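Local coordinates for PDZ domain protein (PDB 4L8N) that is of unknown function but combines N- and C-terminal PDZ domains with a DUF4136 domain and binds magnesium ions, at residues P130-V135 against Y294-P299; Q189-F194 against G245-D250; L241-I246 against E261-E266. One frame throughout, in Å; residues are numbered along the deposited sequence. Where two conformers were deposited one is given.

Contact 1 of 3, residues P130-V135 against Y294-P299; sequences PFKTTV and YGRNVP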
ATOM      1  N   PRO A 130       8.324   2.304   1.579  1.00 56.09           N
ATOM      2  CA  PRO A 130       7.032   1.798   1.091  1.00 55.05           C
ATOM      3  C   PRO A 130       7.250   1.028  -0.196  1.00 54.33           C
ATOM      4  O   PRO A 130       6.881   1.469  -1.288  1.00 52.79           O
ATOM      5  CB  PRO A 130       6.201   3.077   0.922  1.00 57.33           C
ATOM      6  CG  PRO A 130       7.210   4.124   0.593  1.00 62.08           C
ATOM      7  CD  PRO A 130       8.561   3.689   1.112  1.00 57.36           C
ATOM      8  N   PHE A 131       7.925  -0.112  -0.057  1.00 50.27           N
ATOM      9  CA  PHE A 131       8.216  -0.975  -1.192  1.00 49.28           C
ATOM     10  C   PHE A 131       7.324  -2.199  -1.157  1.00 52.13           C
ATOM     11  O   PHE A 131       7.301  -2.898  -0.145  1.00 51.88           O
ATOM     12  CB  PHE A 131       9.704  -1.424  -1.193  1.00 49.90           C
ATOM     13  CG  PHE A 131      10.781  -0.361  -1.266  1.00 50.41           C
ATOM     14  CD1 PHE A 131      10.507   0.902  -1.794  1.00 52.10           C
ATOM     15  CD2 PHE A 131      12.085  -0.638  -0.849  1.00 50.38           C
ATOM     16  CE1 PHE A 131      11.507   1.881  -1.872  1.00 52.70           C
ATOM     17  CE2 PHE A 131      13.084   0.336  -0.937  1.00 52.86           C
ATOM     18  CZ  PHE A 131      12.790   1.591  -1.444  1.00 51.58           C
ATOM     19  N   LYS A 132       6.618  -2.476  -2.248  1.00 47.61           N
ATOM     20  CA  LYS A 132       5.862  -3.711  -2.373  1.00 47.93           C
ATOM     21  C   LYS A 132       6.753  -4.636  -3.226  1.00 52.35           C
ATOM     22  O   LYS A 132       7.060  -4.307  -4.382  1.00 49.68           O
ATOM     23  CB  LYS A 132       4.444  -3.484  -2.966  1.00 50.70           C
ATOM     24  CG  LYS A 132       3.662  -4.765  -3.323  1.00 70.41           C
ATOM     25  CD  LYS A 132       3.035  -5.452  -2.096  1.00 87.29           C
ATOM     26  CE  LYS A 132       2.566  -6.855  -2.423  1.00103.59           C
ATOM     27  NZ  LYS A 132       3.656  -7.878  -2.342  1.00104.89           N
ATOM     28  N   THR A 133       7.229  -5.745  -2.619  1.00 50.54           N
ATOM     29  CA  THR A 133       8.119  -6.706  -3.292  1.00 50.18           C
ATOM     30  C   THR A 133       7.370  -8.001  -3.406  1.00 52.86           C
ATOM     31  O   THR A 133       6.967  -8.586  -2.396  1.00 52.76           O
ATOM     32  CB  THR A 133       9.495  -6.829  -2.574  1.00 50.20           C
ATOM     33  OG1 THR A 133       9.936  -5.509  -2.288  1.00 47.02           O
ATOM     34  CG2 THR A 133      10.556  -7.483  -3.446  1.00 45.40           C
ATOM     35  N   THR A 134       7.146  -8.413  -4.663  1.00 48.35           N
ATOM     36  CA  THR A 134       6.374  -9.586  -5.064  1.00 47.19           C
ATOM     37  C   THR A 134       7.212 -10.485  -5.930  1.00 51.23           C
ATOM     38  O   THR A 134       7.854 -10.019  -6.872  1.00 50.51           O
ATOM     39  CB  THR A 134       5.122  -9.152  -5.828  1.00 53.32           C
ATOM     40  OG1 THR A 134       4.546  -7.991  -5.222  1.00 53.88           O
ATOM     41  CG2 THR A 134       4.095 -10.269  -5.945  1.00 51.58           C
ATOM     42  N   VAL A 135       7.201 -11.771  -5.613  1.00 49.85           N
ATOM     43  CA  VAL A 135       7.938 -12.772  -6.358  1.00 51.90           C
ATOM     44  C   VAL A 135       6.970 -13.842  -6.867  1.00 57.78           C
ATOM     45  O   VAL A 135       5.855 -13.969  -6.341  1.00 57.88           O
ATOM     46  CB  VAL A 135       9.128 -13.394  -5.560  1.00 56.35           C
ATOM     47  CG1 VAL A 135      10.062 -12.303  -5.037  1.00 55.65           C
ATOM     48  CG2 VAL A 135       8.648 -14.290  -4.420  1.00 56.40           C
ATOM     49  N   TYR A 294      10.821  -9.371   3.123  1.00 52.63           N
ATOM     50  CA  TYR A 294       9.725  -8.417   3.404  1.00 51.68           C
ATOM     51  C   TYR A 294       8.930  -8.100   2.153  1.00 56.23           C
ATOM     52  O   TYR A 294       9.467  -7.530   1.210  1.00 54.71           O
ATOM     53  CB  TYR A 294      10.250  -7.110   4.018  1.00 52.01           C
ATOM     54  CG  TYR A 294      10.910  -7.353   5.351  1.00 55.44           C
ATOM     55  CD1 TYR A 294      10.150  -7.589   6.492  1.00 58.71           C
ATOM     56  CD2 TYR A 294      12.293  -7.457   5.456  1.00 55.48           C
ATOM     57  CE1 TYR A 294      10.751  -7.892   7.709  1.00 60.79           C
ATOM     58  CE2 TYR A 294      12.904  -7.748   6.672  1.00 57.10           C
ATOM     59  CZ  TYR A 294      12.127  -7.957   7.797  1.00 68.73           C
ATOM     60  OH  TYR A 294      12.709  -8.244   9.007  1.00 77.69           O
ATOM     61  N   GLY A 295       7.650  -8.434   2.169  1.00 54.91           N
ATOM     62  CA  GLY A 295       6.781  -8.180   1.031  1.00 55.29           C
ATOM     63  C   GLY A 295       6.181  -6.795   0.935  1.00 62.04           C
ATOM     64  O   GLY A 295       5.912  -6.327  -0.172  1.00 59.75           O
ATOM     65  N   ARG A 296       5.939  -6.127   2.074  1.00 66.08           N
ATOM     66  CA  ARG A 296       5.226  -4.847   2.005  1.00 68.52           C
ATOM     67  C   ARG A 296       5.937  -3.600   2.560  1.00 76.15           C
ATOM     68  O   ARG A 296       5.779  -2.543   1.942  1.00 79.96           O
ATOM     69  CB  ARG A 296       3.839  -4.955   2.657  1.00 69.08           C
ATOM     70  CG  ARG A 296       2.754  -4.349   1.769  1.00 84.22           C
ATOM     71  CD  ARG A 296       1.351  -4.548   2.302  1.00 99.98           C
ATOM     72  NE  ARG A 296       1.105  -3.798   3.539  1.00113.98           N
ATOM     73  CZ  ARG A 296       0.659  -2.547   3.586  1.00121.93           C
ATOM     74  NH1 ARG A 296       0.415  -1.878   2.464  1.00 96.47           N
ATOM     75  NH2 ARG A 296       0.457  -1.952   4.756  1.00111.36           N
ATOM     76  N   ASN A 297       6.593  -3.642   3.716  1.00 70.15           N
ATOM     77  CA  ASN A 297       7.220  -2.403   4.229  1.00 68.70           C
ATOM     78  C   ASN A 297       8.582  -2.783   4.697  1.00 70.87           C
ATOM     79  O   ASN A 297       8.672  -3.491   5.712  1.00 74.12           O
ATOM     80  CB  ASN A 297       6.390  -1.748   5.358  1.00 65.35           C
ATOM     81  CG  ASN A 297       5.027  -1.215   4.963  1.00 85.16           C
ATOM     82  OD1 ASN A 297       3.997  -1.685   5.455  1.00 83.92           O
ATOM     83  ND2 ASN A 297       4.972  -0.201   4.098  1.00 72.42           N
ATOM     84  N   VAL A 298       9.642  -2.395   3.936  1.00 59.77           N
ATOM     85  CA  VAL A 298      11.004  -2.844   4.220  1.00 55.68           C
ATOM     86  C   VAL A 298      11.697  -2.040   5.338  1.00 55.20           C
ATOM     87  O   VAL A 298      12.048  -0.861   5.151  1.00 53.78           O
ATOM     88  CB  VAL A 298      11.936  -2.933   2.971  1.00 56.88           C
ATOM     89  CG1 VAL A 298      13.149  -3.816   3.262  1.00 55.06           C
ATOM     90  CG2 VAL A 298      11.194  -3.423   1.732  1.00 56.19           C
ATOM     91  N   PRO A 299      12.047  -2.753   6.436  1.00 50.03           N
ATOM     92  CA  PRO A 299      12.822  -2.128   7.513  1.00 49.51           C
ATOM     93  C   PRO A 299      14.348  -2.164   7.253  1.00 55.53           C
ATOM     94  O   PRO A 299      14.918  -3.242   6.997  1.00 56.54           O
ATOM     95  CB  PRO A 299      12.449  -2.989   8.724  1.00 51.32           C
ATOM     96  CG  PRO A 299      12.232  -4.336   8.180  1.00 55.56           C
ATOM     97  CD  PRO A 299      11.746  -4.166   6.758  1.00 51.40           C
TER
HETATM   98  O   HOH W   1       9.024  -5.233   0.115  1.00 47.85           O

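Contact 2 of 3, residues Q189-F194 against G245-D250; sequences QTFYFF and GIRIID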
ATOM      1  N   GLN A 189      12.464  -4.406 -16.735  1.00 58.07           N
ATOM      2  CA  GLN A 189      11.439  -3.447 -17.143  1.00 58.90           C
ATOM      3  C   GLN A 189      11.114  -2.494 -15.996  1.00 63.38           C
ATOM      4  O   GLN A 189      10.956  -2.915 -14.853  1.00 60.35           O
ATOM      5  CB  GLN A 189      10.168  -4.186 -17.601  1.00 60.51           C
ATOM      6  CG  GLN A 189       9.237  -3.370 -18.510  1.00 84.15           C
ATOM      7  CD  GLN A 189       8.345  -4.247 -19.390  1.00101.98           C
ATOM      8  OE1 GLN A 189       7.367  -4.869 -18.929  1.00 86.42           O
ATOM      9  NE2 GLN A 189       8.665  -4.312 -20.689  1.00 94.05           N
ATOM     10  N   THR A 190      11.037  -1.200 -16.294  1.00 64.15           N
ATOM     11  CA  THR A 190      10.686  -0.234 -15.257  1.00 63.64           C
ATOM     12  C   THR A 190       9.431   0.486 -15.627  1.00 67.44           C
ATOM     13  O   THR A 190       9.146   0.740 -16.802  1.00 68.31           O
ATOM     14  CB  THR A 190      11.801   0.748 -14.904  1.00 71.26           C
ATOM     15  OG1 THR A 190      12.313   1.377 -16.077  1.00 74.99           O
ATOM     16  CG2 THR A 190      12.899   0.091 -14.138  1.00 72.38           C
ATOM     17  N   PHE A 191       8.661   0.765 -14.601  1.00 61.73           N
ATOM     18  CA  PHE A 191       7.457   1.548 -14.687  1.00 61.47           C
ATOM     19  C   PHE A 191       7.559   2.669 -13.633  1.00 66.08           C
ATOM     20  O   PHE A 191       8.209   2.520 -12.597  1.00 63.20           O
ATOM     21  CB  PHE A 191       6.198   0.676 -14.554  1.00 61.41           C
ATOM     22  CG  PHE A 191       6.123  -0.204 -13.330  1.00 60.29           C
ATOM     23  CD1 PHE A 191       6.896  -1.360 -13.233  1.00 61.83           C
ATOM     24  CD2 PHE A 191       5.240   0.087 -12.301  1.00 58.89           C
ATOM     25  CE1 PHE A 191       6.787  -2.199 -12.121  1.00 61.17           C
ATOM     26  CE2 PHE A 191       5.121  -0.758 -11.206  1.00 60.17           C
ATOM     27  CZ  PHE A 191       5.890  -1.899 -11.124  1.00 58.36           C
ATOM     28  N   TYR A 192       6.980   3.816 -13.954  1.00 66.50           N
ATOM     29  CA  TYR A 192       7.025   5.012 -13.109  1.00 67.03           C
ATOM     30  C   TYR A 192       5.841   5.907 -13.418  1.00 73.77           C
ATOM     31  O   TYR A 192       5.285   5.858 -14.515  1.00 72.75           O
ATOM     32  CB  TYR A 192       8.352   5.787 -13.306  1.00 67.44           C
ATOM     33  CG  TYR A 192       8.726   5.968 -14.760  1.00 69.24           C
ATOM     34  CD1 TYR A 192       8.202   7.018 -15.510  1.00 72.46           C
ATOM     35  CD2 TYR A 192       9.553   5.053 -15.407  1.00 69.49           C
ATOM     36  CE1 TYR A 192       8.488   7.152 -16.867  1.00 74.59           C
ATOM     37  CE2 TYR A 192       9.881   5.201 -16.755  1.00 71.25           C
ATOM     38  CZ  TYR A 192       9.342   6.252 -17.482  1.00 80.76           C
ATOM     39  OH  TYR A 192       9.634   6.401 -18.814  1.00 82.87           O
ATOM     40  N   PHE A 193       5.478   6.728 -12.448  1.00 74.14           N
ATOM     41  CA  PHE A 193       4.391   7.688 -12.530  1.00 77.17           C
ATOM     42  C   PHE A 193       4.635   8.804 -11.532  1.00 80.55           C
ATOM     43  O   PHE A 193       5.074   8.549 -10.409  1.00 77.54           O
ATOM     44  CB  PHE A 193       3.033   6.995 -12.252  1.00 80.34           C
ATOM     45  CG  PHE A 193       1.817   7.894 -12.244  1.00 84.86           C
ATOM     46  CD1 PHE A 193       1.102   8.141 -13.420  1.00 90.11           C
ATOM     47  CD2 PHE A 193       1.364   8.478 -11.060  1.00 88.17           C
ATOM     48  CE1 PHE A 193      -0.040   8.967 -13.413  1.00 91.91           C
ATOM     49  CE2 PHE A 193       0.229   9.320 -11.060  1.00 92.31           C
ATOM     50  CZ  PHE A 193      -0.472   9.539 -12.232  1.00 90.99           C
ATOM     51  N   PHE A 194       4.323  10.037 -11.948  1.00 79.94           N
ATOM     52  CA  PHE A 194       4.357  11.228 -11.112  1.00 80.73           C
ATOM     53  C   PHE A 194       3.304  12.221 -11.590  1.00 87.83           C
ATOM     54  O   PHE A 194       3.367  12.715 -12.724  1.00 88.34           O
ATOM     55  CB  PHE A 194       5.741  11.891 -11.020  1.00 82.10           C
ATOM     56  CG  PHE A 194       5.762  12.982  -9.970  1.00 83.72           C
ATOM     57  CD1 PHE A 194       5.909  12.670  -8.624  1.00 85.65           C
ATOM     58  CD2 PHE A 194       5.571  14.315 -10.323  1.00 86.56           C
ATOM     59  CE1 PHE A 194       5.882  13.673  -7.652  1.00 86.68           C
ATOM     60  CE2 PHE A 194       5.557  15.315  -9.350  1.00 89.61           C
ATOM     61  CZ  PHE A 194       5.721  14.987  -8.023  1.00 86.78           C
ATOM     62  N   GLY A 245       8.783   1.423 -10.094  1.00 53.22           N
ATOM     63  CA  GLY A 245       8.900  -0.026 -10.041  1.00 52.23           C
ATOM     64  C   GLY A 245       9.969  -0.633 -10.922  1.00 55.11           C
ATOM     65  O   GLY A 245      10.342  -0.064 -11.955  1.00 54.57           O
ATOM     66  N   ILE A 246      10.484  -1.797 -10.478  1.00 50.99           N
ATOM     67  CA  ILE A 246      11.451  -2.628 -11.199  1.00 49.93           C
ATOM     68  C   ILE A 246      10.766  -3.996 -11.404  1.00 57.44           C
ATOM     69  O   ILE A 246      10.223  -4.570 -10.449  1.00 56.78           O
ATOM     70  CB  ILE A 246      12.848  -2.737 -10.494  1.00 51.44           C
ATOM     71  CG1 ILE A 246      13.466  -1.351 -10.192  1.00 51.29           C
ATOM     72  CG2 ILE A 246      13.830  -3.611 -11.290  1.00 50.43           C
ATOM     73  CD1 ILE A 246      14.670  -1.367  -9.171  1.00 51.79           C
ATOM     74  N   ARG A 247      10.781  -4.483 -12.660  1.00 56.15           N
ATOM     75  CA  ARG A 247      10.208  -5.768 -13.050  0.50 56.13           C
ATOM     76  C   ARG A 247      11.318  -6.637 -13.615  1.00 59.51           C
ATOM     77  O   ARG A 247      12.005  -6.205 -14.546  1.00 60.35           O
ATOM     78  CB  ARG A 247       9.074  -5.563 -14.076  0.50 58.38           C
ATOM     79  CG  ARG A 247       7.982  -6.632 -14.040  0.50 69.09           C
ATOM     80  CD  ARG A 247       6.835  -6.320 -14.999  0.50 79.23           C
ATOM     81  NE  ARG A 247       5.601  -5.936 -14.305  0.50 83.30           N
ATOM     82  CZ  ARG A 247       5.034  -4.735 -14.381  0.50 95.97           C
ATOM     83  NH1 ARG A 247       5.567  -3.788 -15.145  0.50 88.89           N
ATOM     84  NH2 ARG A 247       3.924  -4.474 -13.701  0.50 71.75           N
ATOM     85  N   ILE A 248      11.545  -7.851 -13.019  1.00 53.76           N
ATOM     86  CA  ILE A 248      12.596  -8.782 -13.508  1.00 52.94           C
ATOM     87  C   ILE A 248      11.885  -9.968 -14.204  1.00 55.76           C
ATOM     88  O   ILE A 248      11.313 -10.837 -13.531  1.00 54.40           O
ATOM     89  CB  ILE A 248      13.626  -9.242 -12.417  1.00 54.95           C
ATOM     90  CG1 ILE A 248      14.404  -8.045 -11.812  1.00 53.57           C
ATOM     91  CG2 ILE A 248      14.570 -10.349 -12.970  1.00 54.25           C
ATOM     92  CD1 ILE A 248      15.429  -8.393 -10.689  1.00 52.98           C
ATOM     93  N   ILE A 249      11.882  -9.965 -15.554  1.00 53.23           N
ATOM     94  CA  ILE A 249      11.141 -10.952 -16.349  1.00 53.32           C
ATOM     95  C   ILE A 249      12.045 -12.069 -16.888  1.00 58.36           C
ATOM     96  O   ILE A 249      13.002 -11.807 -17.618  1.00 60.69           O
ATOM     97  CB  ILE A 249      10.352 -10.258 -17.518  1.00 56.43           C
ATOM     98  CG1 ILE A 249       9.455  -9.103 -17.024  1.00 55.53           C
ATOM     99  CG2 ILE A 249       9.526 -11.268 -18.320  1.00 57.12           C
ATOM    100  CD1 ILE A 249       9.687  -7.857 -17.772  1.00 62.14           C
ATOM    101  N   ASP A 250      11.670 -13.319 -16.584  1.00 53.22           N
ATOM    102  CA  ASP A 250      12.302 -14.558 -17.041  1.00 53.39           C
ATOM    103  C   ASP A 250      12.205 -14.682 -18.558  1.00 59.99           C
ATOM    104  O   ASP A 250      11.120 -14.495 -19.117  1.00 61.15           O
ATOM    105  CB  ASP A 250      11.589 -15.745 -16.375  1.00 54.59           C
ATOM    106  CG  ASP A 250      12.054 -17.151 -16.721  1.00 61.96           C
ATOM    107  OD1 ASP A 250      13.085 -17.288 -17.421  1.00 62.91           O
ATOM    108  OD2 ASP A 250      11.389 -18.121 -16.274  1.00 62.83           O
TER

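Contact 3 of 3, residues L241-I246 against E261-E266; sequences LLQFGI and ECEANE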
ATOM      1  N   LEU A 241       1.549  12.213  -6.181  1.00 70.27           N
ATOM      2  CA  LEU A 241       1.709  10.760  -6.085  1.00 68.12           C
ATOM      3  C   LEU A 241       2.891  10.324  -6.930  1.00 66.91           C
ATOM      4  O   LEU A 241       3.064  10.795  -8.069  1.00 65.20           O
ATOM      5  CB  LEU A 241       0.430   9.997  -6.509  1.00 68.43           C
ATOM      6  CG  LEU A 241      -0.863  10.381  -5.793  1.00 74.52           C
ATOM      7  CD1 LEU A 241      -2.080   9.869  -6.547  1.00 76.30           C
ATOM      8  CD2 LEU A 241      -0.857   9.967  -4.324  1.00 73.00           C
ATOM      9  N   LEU A 242       3.716   9.451  -6.350  1.00 60.99           N
ATOM     10  CA  LEU A 242       4.893   8.918  -7.020  1.00 59.68           C
ATOM     11  C   LEU A 242       4.856   7.396  -7.024  1.00 63.24           C
ATOM     12  O   LEU A 242       4.689   6.747  -5.974  1.00 61.52           O
ATOM     13  CB  LEU A 242       6.214   9.424  -6.383  1.00 58.53           C
ATOM     14  CG  LEU A 242       7.510   9.205  -7.203  1.00 61.65           C
ATOM     15  CD1 LEU A 242       8.488  10.372  -7.015  1.00 62.04           C
ATOM     16  CD2 LEU A 242       8.209   7.878  -6.833  1.00 59.34           C
ATOM     17  N   GLN A 243       5.082   6.842  -8.215  1.00 59.44           N
ATOM     18  CA  GLN A 243       5.212   5.414  -8.398  1.00 58.80           C
ATOM     19  C   GLN A 243       6.537   5.125  -9.102  1.00 60.47           C
ATOM     20  O   GLN A 243       6.919   5.829 -10.041  1.00 60.46           O
ATOM     21  CB  GLN A 243       4.026   4.822  -9.181  1.00 60.75           C
ATOM     22  CG  GLN A 243       4.095   3.292  -9.267  1.00 72.41           C
ATOM     23  CD  GLN A 243       3.093   2.691 -10.211  1.00 88.04           C
ATOM     24  OE1 GLN A 243       2.095   2.110  -9.785  1.00 82.38           O
ATOM     25  NE2 GLN A 243       3.365   2.770 -11.508  1.00 77.11           N
ATOM     26  N   PHE A 244       7.238   4.100  -8.632  1.00 54.42           N
ATOM     27  CA  PHE A 244       8.487   3.660  -9.238  1.00 53.20           C
ATOM     28  C   PHE A 244       8.620   2.157  -9.007  1.00 57.26           C
ATOM     29  O   PHE A 244       8.516   1.681  -7.876  1.00 58.27           O
ATOM     30  CB  PHE A 244       9.717   4.455  -8.727  1.00 53.86           C
ATOM     31  CG  PHE A 244      11.021   3.964  -9.302  1.00 54.68           C
ATOM     32  CD1 PHE A 244      11.300   4.100 -10.658  1.00 57.90           C
ATOM     33  CD2 PHE A 244      11.963   3.340  -8.498  1.00 55.87           C
ATOM     34  CE1 PHE A 244      12.484   3.590 -11.201  1.00 58.10           C
ATOM     35  CE2 PHE A 244      13.157   2.847  -9.042  1.00 58.06           C
ATOM     36  CZ  PHE A 244      13.399   2.961 -10.394  1.00 56.01           C
ATOM     37  N   GLY A 245       8.783   1.423 -10.094  1.00 53.22           N
ATOM     38  CA  GLY A 245       8.900  -0.026 -10.041  1.00 52.23           C
ATOM     39  C   GLY A 245       9.969  -0.633 -10.922  1.00 55.11           C
ATOM     40  O   GLY A 245      10.342  -0.064 -11.955  1.00 54.57           O
ATOM     41  N   ILE A 246      10.484  -1.797 -10.478  1.00 50.99           N
ATOM     42  CA  ILE A 246      11.451  -2.628 -11.199  1.00 49.93           C
ATOM     43  C   ILE A 246      10.766  -3.996 -11.404  1.00 57.44           C
ATOM     44  O   ILE A 246      10.223  -4.570 -10.449  1.00 56.78           O
ATOM     45  CB  ILE A 246      12.848  -2.737 -10.494  1.00 51.44           C
ATOM     46  CG1 ILE A 246      13.466  -1.351 -10.192  1.00 51.29           C
ATOM     47  CG2 ILE A 246      13.830  -3.611 -11.290  1.00 50.43           C
ATOM     48  CD1 ILE A 246      14.670  -1.367  -9.171  1.00 51.79           C
ATOM     49  N   GLU A 261       9.380  -8.438  -8.638  1.00 50.11           N
ATOM     50  CA  GLU A 261       8.883  -7.098  -8.907  1.00 50.15           C
ATOM     51  C   GLU A 261       8.881  -6.320  -7.614  1.00 52.13           C
ATOM     52  O   GLU A 261       8.463  -6.840  -6.578  1.00 51.84           O
ATOM     53  CB  GLU A 261       7.466  -7.154  -9.543  1.00 52.49           C
ATOM     54  CG  GLU A 261       6.960  -5.826 -10.111  1.00 65.82           C
ATOM     55  CD  GLU A 261       5.631  -5.845 -10.853  1.00 82.50           C
ATOM     56  OE1 GLU A 261       5.513  -6.598 -11.844  1.00 70.09           O
ATOM     57  OE2 GLU A 261       4.729  -5.057 -10.491  1.00 77.13           O
ATOM     58  N   CYS A 262       9.415  -5.100  -7.664  1.00 48.48           N
ATOM     59  CA  CYS A 262       9.457  -4.185  -6.536  1.00 48.63           C
ATOM     60  C   CYS A 262       8.887  -2.856  -6.971  1.00 52.10           C
ATOM     61  O   CYS A 262       9.327  -2.279  -7.978  1.00 50.53           O
ATOM     62  CB  CYS A 262      10.859  -4.035  -5.957  1.00 49.77           C
ATOM     63  SG  CYS A 262      10.900  -3.175  -4.358  1.00 54.05           S
ATOM     64  N   GLU A 263       7.831  -2.429  -6.260  1.00 49.83           N
ATOM     65  CA  GLU A 263       7.086  -1.208  -6.539  1.00 50.36           C
ATOM     66  C   GLU A 263       7.086  -0.302  -5.325  1.00 54.19           C
ATOM     67  O   GLU A 263       6.708  -0.706  -4.234  1.00 53.65           O
ATOM     68  CB  GLU A 263       5.640  -1.548  -6.957  1.00 51.86           C
ATOM     69  CG  GLU A 263       4.903  -0.442  -7.688  1.00 56.72           C
ATOM     70  CD  GLU A 263       3.438  -0.724  -7.946  1.00 74.91           C
ATOM     71  OE1 GLU A 263       3.127  -1.628  -8.754  1.00 70.61           O
ATOM     72  OE2 GLU A 263       2.595  -0.007  -7.364  1.00 79.85           O
ATOM     73  N   ALA A 264       7.547   0.912  -5.525  1.00 53.17           N
ATOM     74  CA  ALA A 264       7.548   1.961  -4.510  1.00 54.42           C
ATOM     75  C   ALA A 264       6.401   2.924  -4.805  1.00 57.69           C
ATOM     76  O   ALA A 264       6.251   3.392  -5.954  1.00 55.95           O
ATOM     77  CB  ALA A 264       8.879   2.698  -4.503  1.00 55.11           C
ATOM     78  N   ASN A 265       5.564   3.160  -3.786  1.00 54.80           N
ATOM     79  CA  ASN A 265       4.442   4.087  -3.856  1.00 56.74           C
ATOM     80  C   ASN A 265       4.601   5.100  -2.741  1.00 63.13           C
ATOM     81  O   ASN A 265       4.494   4.774  -1.552  1.00 63.42           O
ATOM     82  CB  ASN A 265       3.104   3.370  -3.815  1.00 60.09           C
ATOM     83  CG  ASN A 265       2.845   2.595  -5.085  1.00 77.36           C
ATOM     84  OD1 ASN A 265       2.548   3.174  -6.144  1.00 75.06           O
ATOM     85  ND2 ASN A 265       2.959   1.267  -4.996  1.00 56.26           N
ATOM     86  N   GLU A 266       4.935   6.327  -3.149  1.00 60.98           N
ATOM     87  CA  GLU A 266       5.271   7.429  -2.256  1.00 61.58           C
ATOM     88  C   GLU A 266       4.202   8.534  -2.237  1.00 64.97           C
ATOM     89  O   GLU A 266       3.726   8.941  -3.297  1.00 63.07           O
ATOM     90  CB  GLU A 266       6.622   8.001  -2.726  1.00 62.59           C
ATOM     91  CG  GLU A 266       7.535   8.447  -1.611  1.00 70.89           C
ATOM     92  CD  GLU A 266       8.113   7.350  -0.745  1.00 81.27           C
ATOM     93  OE1 GLU A 266       9.005   6.621  -1.233  1.00 64.03           O
ATOM     94  OE2 GLU A 266       7.727   7.270   0.446  1.00 68.24           O
TER

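Contact 1 of 3, residues P130-V135 against Y294-P299
Phe131 and Val298 meet on the packed side of this contact, where the end of strand 123-135 lies beside the loop that leads into strand 298-309, its antiparallel neighbour in the large mixed sheet. The methyl CG2 of Val298 stands 3.8 Å from CB of Phe131 and approaches the ring obliquely. With CG beside the backbone N (chi1 -60°), the Phe131 ring reaches helix 274-285, where Tyr277, His281, Leu284 and Met285 pack on it; both residues of the pair are buried.

The backbones are joined by one firm hydrogen bond. Thr133 N donates to Gly295 O at 2.8 Å, with 161° at the hydrogen, and CA of Lys132 adds a C-H...O contact to the same carbonyl. Lys132 makes the transition to the looser side: its chain bends at chi2 (78°), which brings CD within 3.6 Å of Gly295 O. Its NZ gives that oxygen a weak bond, while the shorter one, 3.0 Å, runs from NZ to Thr134 OG1. Beyond it the meeting is sparse, since Lys132 CD and Arg296 CG come no nearer than 4.0 Å. Arg296, partly exposed, turns its side chain to the second subunit, where Glu235 of that subunit forms a salt bridge with NH2; Asn297 also packs on Glu235 of the second subunit.

Beside the direct backbone bond, a water bridges the two segments. It donates to Phe131 O and to Tyr294 O, the latter at 2.6 Å, and is hydrogen-bonded to Thr133 OG1, also at 2.6 Å.

Contact 2 of 3, residues Q189-F194 against G245-D250
Phe191, Arg247 and Gln189 bury the most surface here, all on one face of an antiparallel strand pair. The Phe191 ring is covered on two opposite faces. Gly245 CA lies against one, 3.8 Å from the centroid and 16° off the ring normal, a CH-pi contact possible because glycine carries no side chain to collide with CZ. Over the other, offset toward the rim, the Arg247 guanidinium stacks with its plane 23° from that of the ring and NH1 3.4 Å from CD1. This cation-pi contact belongs to one of two modelled Arg247 conformers, so it may be partial; in it NE forms a salt bridge with Glu261. An alanine in place of Phe191 would probably uncover Gly245 CA and leave the guanidinium without its aromatic platform.

Gln189 pairs with Arg247 through two backbone bonds, Arg247 N to Gln189 O measuring 2.7 Å. CB of Gln189 meets Ile249 CD1 at 3.7 Å, while its amide gives NE2 to Ser151 of its own chain and OE1 to Ser137 of the second subunit.

Strand 258-268 flanks strand 240-250 opposite strand 186-196, and across the other face of the sheet Thr190 packs on helix 158-175 and Ile246 on helix 274-285.

Contact 3 of 3, residues L241-I246 against E261-E266
Chi1 sets CG anti to the backbone N in both Gln243 (-175°) and Glu263 (-161°), and with both chains extended beyond it they cross obliquely, CG to CG 4.1 Å apart. They belong to the antiparallel beta hairpin of strands 240-250 and 258-268, in the region of the DUF4136 family. Asn265, the cross-strand neighbour of Gln243, lies side by side with it and points the same way, so that its OD1 meets Gln243 CG at 3.5 Å.

Three hydrogen-bonded pairs, Leu242 with Glu266, Phe244 with Ala264 and Ile246 with Cys262, each exchange two backbone bonds, the shortest being Ala264 N to Phe244 O at 2.7 Å. Between them sit the non-hydrogen-bonded pairs Gln243-Asn265 and Gly245-Glu263. The second is drawn in close, CA to CA 4.1 Å, and Gly245 CA directs a C-H...O contact at Cys262 O.

The face bearing Leu242, Phe244, Ile246, Cys262, Ala264 and Glu266 is buried and largely apolar. Leu242 and Glu266 touch at CB, 3.9 Å apart, while Phe244 and Ala264 pack against helix 274-285. The Glu266 carboxylate leads to Tyr277 OH of its own chain and to a salt bridge with Arg215 of the second subunit, whose charge would be expected to balance its own. Leu241 lies about 8 Å, side chain to side chain, from Glu239, a magnesium-binding residue with no ion bound in this chain.

On the polar face Asn265 ND2 donates to Glu263 OE2 at 2.7 Å, nearly straight; OE2 lies near the amide plane of Asn265, while ND2 meets it on the anti side, tilted a little out of the carboxylate plane.

In the fold
All three contacts lie on the same mixed sheet. Contacts 2 and 3 share strand 240-250, including Gly245 and Ile246, and are nested within the chain loop that contact 1 closes. Contact 3 is the most buried, a regular ladder with backbone bonds along its length; contact 2, partly buried, keeps a shorter ladder and adds aromatic and cation-pi packing, while contact 1, also partly buried, relies on one firm backbone bond and a water beside a small apolar pair. Probable backbone hydrogen bonds, among them Lys132 N to Glu263 O at 2.7 Å, join contact 1 to contact 3, and Phe193 O with Gln243 N likewise joins contact 2. Each contact reaches the second subunit through polar side chains.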